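Cellulase IBT99 (Metagenomes, PDB 6WBT) probably hydrolyses 6-phospho-alpha-glucosides as a family 4 glycosidase, and binds NAD, manganese and glucose 6-phosphate. Local coordinates at residues I153-A157 with D355-V359; M121-Y125 with A399-H403; I350-S354 with K383-E387; I192-Y196 with S338-V342. All blocks are in the same frame, centred on the assembly; numbering follows the deposited sequence.

Interaction 1: residues I153-A157 with D355-V359; sequences IVAKA and DDATV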
loop_
_atom_site.group_PDB
_atom_site.type_symbol
_atom_site.label_atom_id
_atom_site.label_comp_id
_atom_site.label_asym_id
_atom_site.label_seq_id
_atom_site.Cartn_x
_atom_site.Cartn_y
_atom_site.Cartn_z
ATOM N N ILE A 153 -10.623 -15.988 15.218
ATOM C CA ILE A 153 -11.339 -14.842 15.767
ATOM C C ILE A 153 -10.658 -14.332 17.033
ATOM O O ILE A 153 -10.541 -13.120 17.243
ATOM C CB ILE A 153 -12.813 -15.208 16.020
ATOM C CG1 ILE A 153 -13.501 -15.566 14.702
ATOM C CG2 ILE A 153 -13.541 -14.064 16.713
ATOM C CD1 ILE A 153 -14.919 -16.060 14.867
ATOM N N VAL A 154 -10.191 -15.244 17.890
ATOM C CA VAL A 154 -9.614 -14.815 19.160
ATOM C C VAL A 154 -8.269 -14.130 18.947
ATOM O O VAL A 154 -7.909 -13.213 19.694
ATOM C CB VAL A 154 -9.500 -16.005 20.135
ATOM C CG1 VAL A 154 -10.861 -16.651 20.345
ATOM C CG2 VAL A 154 -8.486 -17.025 19.637
ATOM N N ALA A 155 -7.510 -14.543 17.928
ATOM C CA ALA A 155 -6.220 -13.911 17.675
ATOM C C ALA A 155 -6.395 -12.500 17.134
ATOM O O ALA A 155 -5.668 -11.582 17.529
ATOM C CB ALA A 155 -5.395 -14.758 16.706
ATOM N N LYS A 156 -7.358 -12.306 16.228
ATOM C CA LYS A 156 -7.635 -10.969 15.721
ATOM C C LYS A 156 -8.219 -10.072 16.805
ATOM O O LYS A 156 -7.986 -8.858 16.794
ATOM C CB LYS A 156 -8.585 -11.048 14.525
ATOM C CG LYS A 156 -8.763 -9.735 13.782
ATOM C CD LYS A 156 -9.800 -9.862 12.678
ATOM C CE LYS A 156 -9.202 -9.549 11.318
ATOM N NZ LYS A 156 -8.158 -10.536 10.927
ATOM N N ALA A 157 -8.970 -10.646 17.746
ATOM C CA ALA A 157 -9.547 -9.849 18.822
ATOM C C ALA A 157 -8.504 -9.509 19.879
ATOM O O ALA A 157 -8.403 -8.357 20.314
ATOM C CB ALA A 157 -10.731 -10.590 19.447
ATOM N N ASP A 355 -3.247 -4.848 7.257
ATOM C CA ASP A 355 -2.237 -5.004 8.300
ATOM C C ASP A 355 -2.773 -5.807 9.480
ATOM O O ASP A 355 -2.078 -6.682 10.009
ATOM C CB ASP A 355 -1.745 -3.634 8.764
ATOM C CG ASP A 355 -1.404 -2.714 7.609
ATOM O OD1 ASP A 355 -1.646 -3.099 6.445
ATOM O OD2 ASP A 355 -0.892 -1.602 7.863
ATOM N N ASP A 356 -4.007 -5.531 9.902
ATOM C CA ASP A 356 -4.594 -6.180 11.067
ATOM C C ASP A 356 -5.169 -7.557 10.760
ATOM O O ASP A 356 -5.911 -8.101 11.587
ATOM C CB ASP A 356 -5.682 -5.288 11.674
ATOM C CG ASP A 356 -6.816 -5.010 10.707
ATOM O OD1 ASP A 356 -6.576 -5.035 9.482
ATOM O OD2 ASP A 356 -7.948 -4.765 11.174
ATOM N N ALA A 357 -4.850 -8.130 9.604
ATOM C CA ALA A 357 -5.291 -9.479 9.274
ATOM C C ALA A 357 -4.390 -10.489 9.971
ATOM O O ALA A 357 -3.167 -10.464 9.796
ATOM C CB ALA A 357 -5.276 -9.695 7.764
ATOM N N THR A 358 -4.989 -11.378 10.761
ATOM C CA THR A 358 -4.234 -12.397 11.489
ATOM C C THR A 358 -4.073 -13.607 10.581
ATOM O O THR A 358 -4.922 -14.498 10.536
ATOM C CB THR A 358 -4.926 -12.756 12.797
ATOM O OG1 THR A 358 -6.339 -12.869 12.581
ATOM C CG2 THR A 358 -4.654 -11.692 13.847
ATOM N N VAL A 359 -2.966 -13.637 9.852
ATOM C CA VAL A 359 -2.684 -14.698 8.895
ATOM C C VAL A 359 -1.938 -15.824 9.593
ATOM O O VAL A 359 -1.266 -15.625 10.611
ATOM C CB VAL A 359 -1.884 -14.154 7.693
ATOM C CG1 VAL A 359 -2.726 -13.167 6.903
ATOM C CG2 VAL A 359 -0.596 -13.500 8.172
#

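Interaction 2: residues M121-Y125 with A399-H403; sequences MRTIY and AAIEH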
loop_
_atom_site.group_PDB
_atom_site.type_symbol
_atom_site.label_atom_id
_atom_site.label_comp_id
_atom_site.label_asym_id
_atom_site.label_seq_id
_atom_site.Cartn_x
_atom_site.Cartn_y
_atom_site.Cartn_z
HETATM N N MSE A 121 -17.445 -15.298 19.686
HETATM C CA MSE A 121 -17.858 -14.181 20.531
HETATM C C MSE A 121 -17.949 -14.579 22.002
HETATM O O MSE A 121 -17.866 -13.728 22.887
HETATM C CB MSE A 121 -19.198 -13.615 20.058
HETATM C CG MSE A 121 -19.128 -12.893 18.720
HETATM SE SE MSE A 121 -20.471 -11.487 18.566
HETATM C CE MSE A 121 -19.909 -10.376 20.068
ATOM N N ARG A 122 -18.122 -15.877 22.262
ATOM C CA ARG A 122 -18.069 -16.365 23.634
ATOM C C ARG A 122 -16.652 -16.363 24.189
ATOM O O ARG A 122 -16.477 -16.302 25.411
ATOM C CB ARG A 122 -18.645 -17.779 23.728
ATOM C CG ARG A 122 -20.156 -17.867 23.604
ATOM C CD ARG A 122 -20.654 -19.216 24.106
ATOM N NE ARG A 122 -20.080 -20.328 23.357
ATOM C CZ ARG A 122 -20.655 -20.891 22.299
ATOM N NH1 ARG A 122 -21.826 -20.446 21.864
ATOM N NH2 ARG A 122 -20.061 -21.901 21.677
ATOM N N THR A 123 -15.643 -16.416 23.322
ATOM C CA THR A 123 -14.260 -16.596 23.740
ATOM C C THR A 123 -13.456 -15.301 23.754
ATOM O O THR A 123 -12.374 -15.274 24.349
ATOM C CB THR A 123 -13.564 -17.615 22.822
ATOM O OG1 THR A 123 -14.489 -18.653 22.475
ATOM C CG2 THR A 123 -12.359 -18.244 23.514
ATOM N N ILE A 124 -13.959 -14.229 23.134
ATOM C CA ILE A 124 -13.169 -13.005 22.986
ATOM C C ILE A 124 -12.793 -12.437 24.351
ATOM O O ILE A 124 -11.613 -12.359 24.707
ATOM C CB ILE A 124 -13.930 -11.971 22.137
ATOM C CG1 ILE A 124 -14.056 -12.456 20.691
ATOM C CG2 ILE A 124 -13.232 -10.619 22.186
ATOM C CD1 ILE A 124 -14.776 -11.489 19.779
ATOM N N TYR A 125 -13.792 -12.033 25.133
ATOM C CA TYR A 125 -13.530 -11.374 26.409
ATOM C C TYR A 125 -12.959 -12.318 27.467
ATOM O O TYR A 125 -12.079 -11.899 28.231
ATOM C CB TYR A 125 -14.799 -10.693 26.927
ATOM C CG TYR A 125 -15.096 -9.384 26.231
ATOM C CD1 TYR A 125 -14.246 -8.295 26.376
ATOM C CD2 TYR A 125 -16.221 -9.236 25.432
ATOM C CE1 TYR A 125 -14.506 -7.096 25.742
ATOM C CE2 TYR A 125 -16.490 -8.038 24.794
ATOM C CZ TYR A 125 -15.630 -6.972 24.953
ATOM O OH TYR A 125 -15.892 -5.778 24.322
ATOM N N ALA A 399 -18.061 -5.976 16.587
ATOM C CA ALA A 399 -19.346 -6.145 17.256
ATOM C C ALA A 399 -19.173 -6.403 18.747
ATOM O O ALA A 399 -20.028 -6.005 19.547
ATOM C CB ALA A 399 -20.130 -7.284 16.605
ATOM N N ALA A 400 -18.082 -7.064 19.139
ATOM C CA ALA A 400 -17.820 -7.307 20.553
ATOM C C ALA A 400 -17.288 -6.066 21.256
ATOM O O ALA A 400 -17.562 -5.867 22.446
ATOM C CB ALA A 400 -16.831 -8.463 20.713
ATOM N N ILE A 401 -16.537 -5.226 20.545
ATOM C CA ILE A 401 -15.966 -4.031 21.157
ATOM C C ILE A 401 -17.002 -2.919 21.238
ATOM O O ILE A 401 -17.198 -2.307 22.293
ATOM C CB ILE A 401 -14.717 -3.580 20.376
ATOM C CG1 ILE A 401 -13.633 -4.659 20.429
ATOM C CG2 ILE A 401 -14.195 -2.257 20.920
ATOM C CD1 ILE A 401 -12.417 -4.340 19.587
ATOM N N GLU A 402 -17.682 -2.647 20.127
ATOM C CA GLU A 402 -18.623 -1.540 20.036
ATOM C C GLU A 402 -20.035 -1.917 20.464
ATOM O O GLU A 402 -20.911 -1.045 20.481
ATOM C CB GLU A 402 -18.643 -0.999 18.604
ATOM C CG GLU A 402 -17.270 -0.591 18.095
ATOM C CD GLU A 402 -17.196 -0.551 16.583
ATOM O OE1 GLU A 402 -18.254 -0.682 15.932
ATOM O OE2 GLU A 402 -16.080 -0.396 16.047
ATOM N N HIS A 403 -20.274 -3.186 20.808
ATOM C CA HIS A 403 -21.588 -3.657 21.252
ATOM C C HIS A 403 -22.667 -3.350 20.216
ATOM O O HIS A 403 -23.802 -3.008 20.556
ATOM C CB HIS A 403 -21.958 -3.063 22.614
ATOM C CG HIS A 403 -21.005 -3.424 23.710
ATOM N ND1 HIS A 403 -21.227 -4.474 24.574
ATOM C CD2 HIS A 403 -19.825 -2.873 24.082
ATOM C CE1 HIS A 403 -20.225 -4.554 25.431
ATOM N NE2 HIS A 403 -19.361 -3.595 25.155
#

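Interaction 3: residues I350-S354 with K383-E387; sequences IENLS and KGLIE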
loop_
_atom_site.group_PDB
_atom_site.type_symbol
_atom_site.label_atom_id
_atom_site.label_comp_id
_atom_site.label_asym_id
_atom_site.label_seq_id
_atom_site.Cartn_x
_atom_site.Cartn_y
_atom_site.Cartn_z
ATOM N N ILE A 350 1.857 -10.859 4.185
ATOM C CA ILE A 350 1.164 -11.078 2.922
ATOM C C ILE A 350 0.748 -9.704 2.413
ATOM O O ILE A 350 -0.110 -9.045 3.012
ATOM C CB ILE A 350 -0.041 -12.015 3.085
ATOM C CG1 ILE A 350 0.397 -13.346 3.701
ATOM C CG2 ILE A 350 -0.719 -12.246 1.744
ATOM C CD1 ILE A 350 -0.737 -14.330 3.911
ATOM N N GLU A 351 1.357 -9.268 1.306
ATOM C CA GLU A 351 1.267 -7.865 0.907
ATOM C C GLU A 351 -0.146 -7.477 0.488
ATOM O O GLU A 351 -0.594 -6.360 0.769
ATOM C CB GLU A 351 2.253 -7.575 -0.225
ATOM C CG GLU A 351 3.171 -6.391 0.041
ATOM C CD GLU A 351 3.788 -5.831 -1.227
ATOM O OE1 GLU A 351 3.480 -4.672 -1.581
ATOM O OE2 GLU A 351 4.574 -6.552 -1.874
ATOM N N ASN A 352 -0.864 -8.376 -0.188
ATOM C CA ASN A 352 -2.189 -8.037 -0.700
ATOM C C ASN A 352 -3.242 -7.908 0.393
ATOM O O ASN A 352 -4.382 -7.553 0.079
ATOM C CB ASN A 352 -2.652 -9.082 -1.717
ATOM C CG ASN A 352 -1.510 -9.897 -2.276
ATOM O OD1 ASN A 352 -1.009 -10.808 -1.619
ATOM N ND2 ASN A 352 -1.100 -9.585 -3.499
ATOM N N LEU A 353 -2.904 -8.177 1.650
ATOM C CA LEU A 353 -3.874 -8.180 2.733
ATOM C C LEU A 353 -3.644 -7.005 3.673
ATOM O O LEU A 353 -2.576 -6.387 3.692
ATOM C CB LEU A 353 -3.812 -9.497 3.511
ATOM C CG LEU A 353 -4.135 -10.743 2.683
ATOM C CD1 LEU A 353 -3.977 -11.996 3.523
ATOM C CD2 LEU A 353 -5.539 -10.648 2.106
ATOM N N SER A 354 -4.674 -6.707 4.463
ATOM C CA SER A 354 -4.616 -5.604 5.408
ATOM C C SER A 354 -3.612 -5.900 6.520
ATOM O O SER A 354 -3.173 -7.036 6.715
ATOM C CB SER A 354 -6.000 -5.334 5.999
ATOM O OG SER A 354 -6.927 -4.988 4.982
ATOM N N LYS A 383 -6.703 -14.244 -2.598
ATOM C CA LYS A 383 -6.875 -12.951 -1.945
ATOM C C LYS A 383 -8.349 -12.670 -1.679
ATOM O O LYS A 383 -8.727 -12.288 -0.565
ATOM C CB LYS A 383 -6.263 -11.843 -2.801
ATOM C CG LYS A 383 -6.628 -10.437 -2.350
ATOM C CD LYS A 383 -6.146 -9.394 -3.347
ATOM C CE LYS A 383 -6.652 -8.004 -2.991
ATOM N NZ LYS A 383 -6.163 -7.550 -1.660
ATOM N N GLY A 384 -9.198 -12.861 -2.692
ATOM C CA GLY A 384 -10.610 -12.563 -2.535
ATOM C C GLY A 384 -11.297 -13.429 -1.498
ATOM O O GLY A 384 -12.220 -12.975 -0.816
ATOM N N LEU A 385 -10.861 -14.684 -1.362
ATOM C CA LEU A 385 -11.429 -15.556 -0.339
ATOM C C LEU A 385 -11.017 -15.108 1.058
ATOM O O LEU A 385 -11.836 -15.111 1.984
ATOM C CB LEU A 385 -11.004 -17.003 -0.588
ATOM C CG LEU A 385 -11.695 -17.731 -1.741
ATOM C CD1 LEU A 385 -11.052 -19.087 -1.979
ATOM C CD2 LEU A 385 -13.179 -17.887 -1.454
ATOM N N ILE A 386 -9.751 -14.719 1.229
ATOM C CA ILE A 386 -9.289 -14.263 2.536
ATOM C C ILE A 386 -9.854 -12.885 2.858
ATOM O O ILE A 386 -10.161 -12.591 4.020
ATOM C CB ILE A 386 -7.749 -14.279 2.590
ATOM C CG1 ILE A 386 -7.228 -15.707 2.421
ATOM C CG2 ILE A 386 -7.244 -13.690 3.898
ATOM C CD1 ILE A 386 -5.718 -15.806 2.371
ATOM N N GLU A 387 -10.017 -12.026 1.847
ATOM C CA GLU A 387 -10.573 -10.698 2.088
ATOM C C GLU A 387 -11.998 -10.780 2.623
ATOM O O GLU A 387 -12.398 -9.971 3.469
ATOM C CB GLU A 387 -10.536 -9.865 0.804
ATOM C CG GLU A 387 -9.156 -9.348 0.416
ATOM C CD GLU A 387 -8.680 -8.203 1.291
ATOM O OE1 GLU A 387 -9.450 -7.748 2.162
ATOM O OE2 GLU A 387 -7.530 -7.753 1.102
HETATM O O HOH W 1 -6.498 -5.520 1.700
HETATM O O HOH W 2 -7.507 -8.028 4.751
#

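Interaction 4: residues I192-Y196 with S338-V342; sequences IESDY and SRQLV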
loop_
_atom_site.group_PDB
_atom_site.type_symbol
_atom_site.label_atom_id
_atom_site.label_comp_id
_atom_site.label_asym_id
_atom_site.label_seq_id
_atom_site.Cartn_x
_atom_site.Cartn_y
_atom_site.Cartn_z
ATOM N N ILE A 192 9.308 -33.587 7.477
ATOM C CA ILE A 192 8.329 -32.860 6.680
ATOM C C ILE A 192 8.422 -31.378 7.011
ATOM O O ILE A 192 8.782 -30.980 8.125
ATOM C CB ILE A 192 6.903 -33.417 6.905
ATOM C CG1 ILE A 192 6.112 -33.423 5.594
ATOM C CG2 ILE A 192 6.158 -32.620 7.968
ATOM C CD1 ILE A 192 6.657 -34.375 4.548
ATOM N N GLU A 193 8.117 -30.553 6.010
ATOM C CA GLU A 193 8.104 -29.103 6.151
ATOM C C GLU A 193 7.411 -28.527 4.928
ATOM O O GLU A 193 7.697 -28.938 3.800
ATOM C CB GLU A 193 9.522 -28.532 6.295
ATOM C CG GLU A 193 9.593 -27.020 6.155
ATOM C CD GLU A 193 10.946 -26.451 6.539
ATOM O OE1 GLU A 193 11.456 -26.795 7.626
ATOM O OE2 GLU A 193 11.498 -25.649 5.755
ATOM N N SER A 194 6.497 -27.590 5.154
ATOM C CA SER A 194 5.656 -27.074 4.092
ATOM C C SER A 194 5.573 -25.559 4.177
ATOM O O SER A 194 5.727 -24.969 5.250
ATOM C CB SER A 194 4.246 -27.673 4.156
ATOM O OG SER A 194 3.625 -27.364 5.392
ATOM N N ASP A 195 5.341 -24.943 3.022
ATOM C CA ASP A 195 5.036 -23.526 2.914
ATOM C C ASP A 195 3.523 -23.347 2.896
ATOM O O ASP A 195 2.813 -24.059 2.179
ATOM C CB ASP A 195 5.654 -22.930 1.648
ATOM C CG ASP A 195 7.151 -23.156 1.568
ATOM O OD1 ASP A 195 7.833 -22.988 2.599
ATOM O OD2 ASP A 195 7.645 -23.509 0.477
ATOM N N TYR A 196 3.033 -22.389 3.680
ATOM C CA TYR A 196 1.610 -22.306 3.977
ATOM C C TYR A 196 1.217 -20.850 4.184
ATOM O O TYR A 196 2.007 -20.045 4.678
ATOM C CB TYR A 196 1.286 -23.151 5.217
ATOM C CG TYR A 196 -0.161 -23.168 5.652
ATOM C CD1 TYR A 196 -0.652 -22.206 6.523
ATOM C CD2 TYR A 196 -1.025 -24.165 5.220
ATOM C CE1 TYR A 196 -1.969 -22.223 6.935
ATOM C CE2 TYR A 196 -2.344 -24.191 5.628
ATOM C CZ TYR A 196 -2.810 -23.217 6.486
ATOM O OH TYR A 196 -4.123 -23.236 6.898
ATOM N N SER A 338 12.449 -22.890 16.084
ATOM C CA SER A 338 11.637 -23.880 15.393
ATOM C C SER A 338 10.697 -23.202 14.404
ATOM O O SER A 338 10.065 -22.189 14.716
ATOM C CB SER A 338 10.837 -24.707 16.399
ATOM O OG SER A 338 10.085 -25.716 15.746
ATOM N N ARG A 339 10.606 -23.770 13.205
ATOM C CA ARG A 339 9.783 -23.216 12.136
ATOM C C ARG A 339 8.402 -23.858 12.197
ATOM O O ARG A 339 8.233 -25.025 11.827
ATOM C CB ARG A 339 10.442 -23.448 10.779
ATOM C CG ARG A 339 9.753 -22.751 9.618
ATOM C CD ARG A 339 10.451 -23.067 8.306
ATOM N NE ARG A 339 9.858 -22.352 7.180
ATOM C CZ ARG A 339 8.822 -22.793 6.477
ATOM N NH1 ARG A 339 8.254 -23.951 6.785
ATOM N NH2 ARG A 339 8.350 -22.076 5.467
ATOM N N GLN A 340 7.412 -23.098 12.663
ATOM C CA GLN A 340 6.052 -23.592 12.818
ATOM C C GLN A 340 5.078 -22.664 12.106
ATOM O O GLN A 340 5.398 -21.516 11.787
ATOM C CB GLN A 340 5.660 -23.715 14.298
ATOM C CG GLN A 340 6.608 -24.559 15.133
ATOM C CD GLN A 340 6.604 -26.023 14.733
ATOM O OE1 GLN A 340 5.674 -26.501 14.084
ATOM N NE2 GLN A 340 7.652 -26.741 15.120
ATOM N N LEU A 341 3.874 -23.180 11.865
ATOM C CA LEU A 341 2.796 -22.406 11.252
ATOM C C LEU A 341 1.969 -21.789 12.374
ATOM O O LEU A 341 1.118 -22.451 12.971
ATOM C CB LEU A 341 1.941 -23.289 10.350
ATOM C CG LEU A 341 2.664 -24.138 9.301
ATOM C CD1 LEU A 341 1.661 -24.931 8.477
ATOM C CD2 LEU A 341 3.535 -23.277 8.404
ATOM N N VAL A 342 2.221 -20.514 12.663
ATOM C CA VAL A 342 1.554 -19.812 13.748
ATOM C C VAL A 342 0.720 -18.677 13.163
ATOM O O VAL A 342 0.804 -18.354 11.978
ATOM C CB VAL A 342 2.549 -19.274 14.793
ATOM C CG1 VAL A 342 3.459 -20.390 15.282
ATOM C CG2 VAL A 342 3.356 -18.142 14.204
#

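Interaction 1: residues I153-A157 with D355-V359
The Rossmann-type part of this family 4 glycosidase meets its C-terminal part here: Lys156 on helix 151-161 stretches along the turn that leads into strand 358-366, and Thr358 faces the helix. Lys156 starts with CG anti to the backbone N (chi1 -171°) and then bends at chi3 and chi4, which folds the ammonium back toward the turn. Its NZ makes two weak hydrogen bonds, to Thr358 OG1 at 3.4 Å and to Asp356 O at 3.4 Å, while its stronger partner is the carboxylate of Asp390. A lysine suits the place because its carbons serve as well as its charge: Lys156 CB lies 4.0 Å from Thr358 CG2 before the chain carries on to the amine. The methyl of Thr358 presses on the helix backbone, with CG2 3.6 Å from Lys156 CA and 3.8 Å from Ala155 C. Ala155, whose side chain is a single methyl, lets the strand come this close. Asp356 holds its carboxylate apart from the amine and pairs it with Arg380 of the third subunit. Ala155 and Thr358 both rest on Ile343 of strand 338-345, and helix 151-161 is flanked by helices 114-136 and 380-402.

Interaction 2: residues M121-Y125 with A399-H403
Ala399 comes first, its carbonyl carbon touched lightly by a selenomethionine: Met121 CE lies 4.3 Å from Ala399 C. Ala400 is the centre of the contact and points its single methyl at helix 114-136. Three larger side chains gather on that methyl: Met121 CE at 3.7 Å from Ala400 CB, Ile124 CD1 at 3.8 Å, and Tyr125 through its ring atom CE2. A small residue fits here because the opposing helix supplies the bulk. Tyr125 also uses its polar end, with OH donating to Ala400 O at 2.5 Å. That oxygen lies at the edge of the tyrosine ring, near its plane, whereas the hydroxyl approaches from above the carbonyl plane, 47° out of it. Ile401 turns its side chain off toward Lys160 and Leu161, so Tyr125 OH meets only its backbone, at CA, 3.6 Å away. At His403 the chain leaves helical geometry with positive phi; the imidazole sets one face over Ala400 O, offset toward the ring's rim, and ND1 is bonded to Glu441 O. The contact thus joins helix 114-136 of the Rossmann-type part to helix 380-402 of the C-terminal part, with helix 151-161 packed against both and Pro440 covering Met121 and Tyr125.

Interaction 3: residues I350-S354 with K383-E387
Leu353 closes a type I beta turn, Ile350 to Leu353, that lies between strands 338-345 and 358-366 and packs on helix 380-402. The apolar part of the contact is the fork of Leu353. Its CD1 meets Ile386 CG2 at 3.7 Å, the two side chains crossing at about a right angle, and its CD2 runs beside the carboxyl end of Glu387. Branched aliphatics suit this buried side.

The charged part is an i to i+4 salt bridge along one helix face. Lys383 keeps an extended chain until chi4 (61°) turns the amine, and NZ reaches Glu387 OE2 at 3.1 Å, on the anti side and out of the carboxylate plane. The same NZ lies 2.5 Å from Asn352 O. Asn352 O and Glu387 OE2 are both acceptors, 3.3 Å apart, and the ammonium beside them probably eases their repulsion. A leucine in place of Lys383 would probably leave these two oxygens facing each other without the positive charge.

Water completes the join: one molecule donates to Glu387 OE2 and bonds weakly with Ser354 OG, while a second accepts from Ser354 N at 3.1 Å and donates to Glu387 OE1.

Interaction 4: residues I192-Y196 with S338-V342
Arg339 leaves its backbone with CG anti to N (chi1 -172°) and stays extended to NE, while Glu193 also starts anti and runs straight out. The two chains cross at about a right angle, and the guanidinium reaches the facing strand, 192-197, at Ser194 and Asp195. Arg339 NH1 donates to Ser194 O at 3.1 Å, almost straight at 176°; the oxygen lies in the guanidinium plane, whereas NH1 sits above the carbonyl plane. Arg339 NH2 reaches Asp195 OD1 at 3.1 Å, a salt bridge with a weak, bent hydrogen bond. Glu193 OE2 lies over one guanidinium face, 3.8 Å from Arg339 NH1, a long pairing of charges alone. Here an antiparallel sheet faces the mixed sheet that extends the parallel Rossmann strands; the axes of segments 192-196 and 338-342 come within 8.6 Å and cross at 43°, so side chains bridge the gap. Arginine suits the site because one flat cation can serve a carbonyl and two acids. A methionine in its place would probably leave Ser194 O without this donor and remove one positive charge from beside Glu193 and Asp195. Arg209 pairs with both acids, and Arg337 of the second subunit with Glu193. Leu341 CD1 packs on Tyr196 CB at 3.7 Å.

Interactions 1 and 3 are buried, whereas 2 and 4 are only partly so. Interactions 1 and 2 touch where helices 151-161 and 114-136 pack together, Ala157 CB meeting Ile124 CG2 at 3.7 Å. Interactions 1 and 3 join through Val359, which packs on Ile350 and Leu353. Helix 380-402 serves both 2 and 3, although their centres are about 24 Å apart: its far end packs on a helix by apolar contacts and one hydroxyl bond, while its beginning faces a turn and the third subunit with a salt bridge and waters. Interaction 4 shares the mixed sheet with 1 but relies on an acid-arginine network near the second subunit, in contrast to the weak lysine bonds of interaction 1.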